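Local coordinates for protein beta-N-acetylhexosaminidase (Beutenbergia cavernae, PDB 5BU9) that probably hydrolyses terminal non-reducing N-acetyl-D-hexosamine residues in N-acetyl-beta-D-hexosaminides, as a member of glycosyl hydrolase family 3, at residues V264-V270 with T293-S299. Residues are numbered along the deposited sequence.
Sequences VVVTDDV and TDIVLVS
Residues 264-270 and 293-299 run side by side. The chain is extended through 264-267 and again through 295-298; Asp-294, at phi/psi -101/-29, breaks the extended run. Strands 264-267 and 296-298 point the same way, 35° apart, and their axes approach to 5.3 Å. Val-266 and Ile-295 form the single beta bridge, CA to CA 4.7 Å. The break at Asp-294 lets Val-265 O accept from both Ile-295 N and Asp-294 N, each at 2.9 Å. Thr-267 N donates to Ile-295 O at 2.9 Å. At the N-terminal end, Val-265 N donates a hydrogen bond to Asp-294 OD2 at 2.8 Å. That carboxylate also forms salt bridges to Arg-256 and Arg-332, so its buried charge is compensated. Further on, side chains take over part of the pairing. Thr-267, rotamer p, accepts from Leu-297 N at OG1, 2.9 Å, and donates from OG1 to Asp-268 O, 2.8 Å. Val-270 N then donates to Leu-297 O at 3.1 Å. Asp-269 OD1 takes Ser-299 N at 3.0 Å and, weakly, Ser-299 OG at 2.9 Å. Ser-271 also bonds Asp-269 OD1, while Asp-268, its CB turned away, hydrogen-bonds through OD1 a glycerol probably from the crystallisation liquor. Ile-295 CD1 packs on Val-264 CG1 at 3.8 Å, and Val-270 CG2 on Val-296 CG1 at 3.7 Å. Two neighbouring parallel strands joined through helix 281-291 are a beta-alpha-beta unit, here helping to close the TIM-type barrel of family 3 glycoside hydrolases between strands 227-230 and 15-20.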
ATOM      1  N   VAL A 264       0.697   9.167  -4.632  1.00 32.85           N
ATOM      2  CA  VAL A 264       0.961   8.849  -3.248  1.00 31.46           C
ATOM      3  C   VAL A 264       1.792   7.574  -3.117  1.00 37.97           C
ATOM      4  O   VAL A 264       1.444   6.528  -3.698  1.00 33.57           O
ATOM      5  CB  VAL A 264      -0.363   8.734  -2.492  1.00 47.56           C
ATOM      6  CG1 VAL A 264      -0.152   8.087  -1.152  1.00 30.72           C
ATOM      7  CG2 VAL A 264      -1.027  10.119  -2.373  1.00 32.19           C
ATOM      8  N   VAL A 265       2.908   7.670  -2.390  1.00 29.64           N
ATOM      9  CA  VAL A 265       3.787   6.540  -2.128  1.00 29.50           C
ATOM     10  C   VAL A 265       3.437   5.934  -0.762  1.00 38.60           C
ATOM     11  O   VAL A 265       3.456   6.631   0.251  1.00 31.34           O
ATOM     12  CB  VAL A 265       5.273   6.940  -2.151  1.00 31.72           C
ATOM     13  CG1 VAL A 265       6.135   5.767  -1.677  1.00 27.60           C
ATOM     14  CG2 VAL A 265       5.686   7.399  -3.535  1.00 32.29           C
ATOM     15  N   VAL A 266       3.132   4.641  -0.748  1.00 30.84           N
ATOM     16  CA  VAL A 266       2.745   3.907   0.463  1.00 33.28           C
ATOM     17  C   VAL A 266       3.839   2.917   0.795  1.00 33.36           C
ATOM     18  O   VAL A 266       4.344   2.256  -0.114  1.00 34.74           O
ATOM     19  CB  VAL A 266       1.398   3.193   0.255  1.00 32.14           C
ATOM     20  CG1 VAL A 266       0.865   2.558   1.560  1.00 26.96           C
ATOM     21  CG2 VAL A 266       0.418   4.183  -0.305  1.00 28.26           C
ATOM     22  N   THR A 267       4.252   2.827   2.060  1.00 26.10           N
ATOM     23  CA  THR A 267       5.185   1.763   2.444  1.00 25.62           C
ATOM     24  C   THR A 267       4.462   0.429   2.464  1.00 31.69           C
ATOM     25  O   THR A 267       3.234   0.360   2.631  1.00 35.07           O
ATOM     26  CB  THR A 267       5.826   1.941   3.851  1.00 26.33           C
ATOM     27  OG1 THR A 267       4.799   1.870   4.851  1.00 29.88           O
ATOM     28  CG2 THR A 267       6.588   3.252   3.968  1.00 27.64           C
ATOM     29  N   ASP A 268       5.233  -0.640   2.307  1.00 27.00           N
ATOM     30  CA  ASP A 268       4.786  -1.953   2.747  1.00 25.11           C
ATOM     31  C   ASP A 268       4.576  -1.841   4.293  1.00 28.57           C
ATOM     32  O   ASP A 268       5.036  -0.882   4.934  1.00 33.16           O
ATOM     33  CB  ASP A 268       5.823  -3.013   2.353  1.00 26.65           C
ATOM     34  CG  ASP A 268       5.313  -4.452   2.506  1.00 46.65           C
ATOM     35  OD1 ASP A 268       4.190  -4.676   3.012  1.00 32.17           O
ATOM     36  OD2 ASP A 268       6.075  -5.371   2.146  1.00 33.36           O
ATOM     37  N   ASP A 269       3.846  -2.759   4.897  1.00 25.14           N
ATOM     38  CA  ASP A 269       3.692  -2.707   6.346  1.00 30.03           C
ATOM     39  C   ASP A 269       5.038  -2.628   7.052  1.00 39.34           C
ATOM     40  O   ASP A 269       5.868  -3.487   6.822  1.00 31.24           O
ATOM     41  CB  ASP A 269       2.971  -3.944   6.881  1.00 36.32           C
ATOM     42  CG  ASP A 269       3.104  -4.036   8.384  1.00 74.99           C
ATOM     43  OD1 ASP A 269       2.479  -3.180   9.054  1.00 31.79           O
ATOM     44  OD2 ASP A 269       3.903  -4.880   8.877  1.00 71.95           O
ATOM     45  N   VAL A 270       5.274  -1.634   7.910  1.00 24.29           N
ATOM     46  CA  VAL A 270       6.552  -1.576   8.629  1.00 23.88           C
ATOM     47  C   VAL A 270       6.374  -1.901  10.112  1.00 27.94           C
ATOM     48  O   VAL A 270       7.327  -1.820  10.891  1.00 31.31           O
ATOM     49  CB  VAL A 270       7.221  -0.205   8.466  1.00 23.53           C
ATOM     50  CG1 VAL A 270       7.642  -0.009   7.004  1.00 23.46           C
ATOM     51  CG2 VAL A 270       6.271   0.935   8.956  1.00 24.28           C
ATOM     52  N   THR A 293       8.165   8.977   1.088  1.00 27.70           N
ATOM     53  CA  THR A 293       6.915   8.292   1.389  1.00 26.68           C
ATOM     54  C   THR A 293       5.795   9.243   1.824  1.00 38.63           C
ATOM     55  O   THR A 293       6.024  10.144   2.637  1.00 31.44           O
ATOM     56  CB  THR A 293       7.115   7.300   2.525  1.00 32.02           C
ATOM     57  OG1 THR A 293       8.031   6.292   2.105  1.00 29.08           O
ATOM     58  CG2 THR A 293       5.796   6.663   2.934  1.00 33.97           C
ATOM     59  N   ASP A 294       4.581   9.027   1.332  1.00 27.45           N
ATOM     60  CA  ASP A 294       3.412   9.804   1.809  1.00 32.59           C
ATOM     61  C   ASP A 294       2.531   9.070   2.819  1.00 31.76           C
ATOM     62  O   ASP A 294       1.898   9.682   3.685  1.00 37.81           O
ATOM     63  CB  ASP A 294       2.573  10.233   0.611  1.00 39.11           C
ATOM     64  CG  ASP A 294       3.441  10.825  -0.513  1.00 53.39           C
ATOM     65  OD1 ASP A 294       4.236  11.773  -0.255  1.00 54.18           O
ATOM     66  OD2 ASP A 294       3.370  10.307  -1.643  1.00 61.02           O
ATOM     67  N   ILE A 295       2.486   7.750   2.747  1.00 27.56           N
ATOM     68  CA  ILE A 295       1.696   7.033   3.750  1.00 32.18           C
ATOM     69  C   ILE A 295       2.487   5.848   4.329  1.00 33.01           C
ATOM     70  O   ILE A 295       2.937   4.964   3.598  1.00 33.31           O
ATOM     71  CB  ILE A 295       0.329   6.564   3.168  1.00 34.35           C
ATOM     72  CG1 ILE A 295      -0.553   7.760   2.778  1.00 33.03           C
ATOM     73  CG2 ILE A 295      -0.386   5.613   4.167  1.00 29.31           C
ATOM     74  CD1 ILE A 295      -1.918   7.357   2.102  1.00 30.97           C
ATOM     75  N   VAL A 296       2.671   5.865   5.645  1.00 25.31           N
ATOM     76  CA  VAL A 296       3.351   4.802   6.357  1.00 24.77           C
ATOM     77  C   VAL A 296       2.302   3.793   6.806  1.00 37.23           C
ATOM     78  O   VAL A 296       1.384   4.121   7.583  1.00 31.24           O
ATOM     79  CB  VAL A 296       4.138   5.364   7.542  1.00 26.71           C
ATOM     80  CG1 VAL A 296       4.858   4.243   8.305  1.00 25.96           C
ATOM     81  CG2 VAL A 296       5.141   6.448   7.052  1.00 27.93           C
ATOM     82  N   LEU A 297       2.408   2.570   6.299  1.00 33.57           N
ATOM     83  CA  LEU A 297       1.426   1.543   6.593  1.00 31.21           C
ATOM     84  C   LEU A 297       1.772   0.880   7.928  1.00 31.45           C
ATOM     85  O   LEU A 297       2.868   0.354   8.087  1.00 32.80           O
ATOM     86  CB  LEU A 297       1.377   0.523   5.459  1.00 29.09           C
ATOM     87  CG  LEU A 297       0.383  -0.632   5.637  1.00 30.58           C
ATOM     88  CD1 LEU A 297      -1.029  -0.109   5.754  1.00 26.77           C
ATOM     89  CD2 LEU A 297       0.516  -1.640   4.499  1.00 26.45           C
ATOM     90  N   VAL A 298       0.864   0.943   8.899  1.00 32.70           N
ATOM     91  CA  VAL A 298       1.068   0.305  10.218  1.00 32.09           C
ATOM     92  C   VAL A 298      -0.101  -0.664  10.458  1.00 42.71           C
ATOM     93  O   VAL A 298      -1.016  -0.364  11.204  1.00 33.41           O
ATOM     94  CB  VAL A 298       1.182   1.373  11.334  1.00 40.46           C
ATOM     95  CG1 VAL A 298       1.644   0.763  12.634  1.00 28.43           C
ATOM     96  CG2 VAL A 298       2.159   2.468  10.911  1.00 31.25           C
ATOM     97  N   SER A 299      -0.075  -1.822   9.793  1.00 35.34           N
ATOM     98  CA  SER A 299      -1.241  -2.706   9.715  1.00 42.73           C
ATOM     99  C   SER A 299      -1.205  -3.866  10.706  1.00 35.68           C
ATOM    100  O   SER A 299      -2.088  -3.982  11.555  1.00 45.05           O
ATOM    101  CB  SER A 299      -1.375  -3.258   8.295  1.00 35.63           C
ATOM    102  OG  SER A 299      -0.119  -3.748   7.815  1.00 50.55           O
TER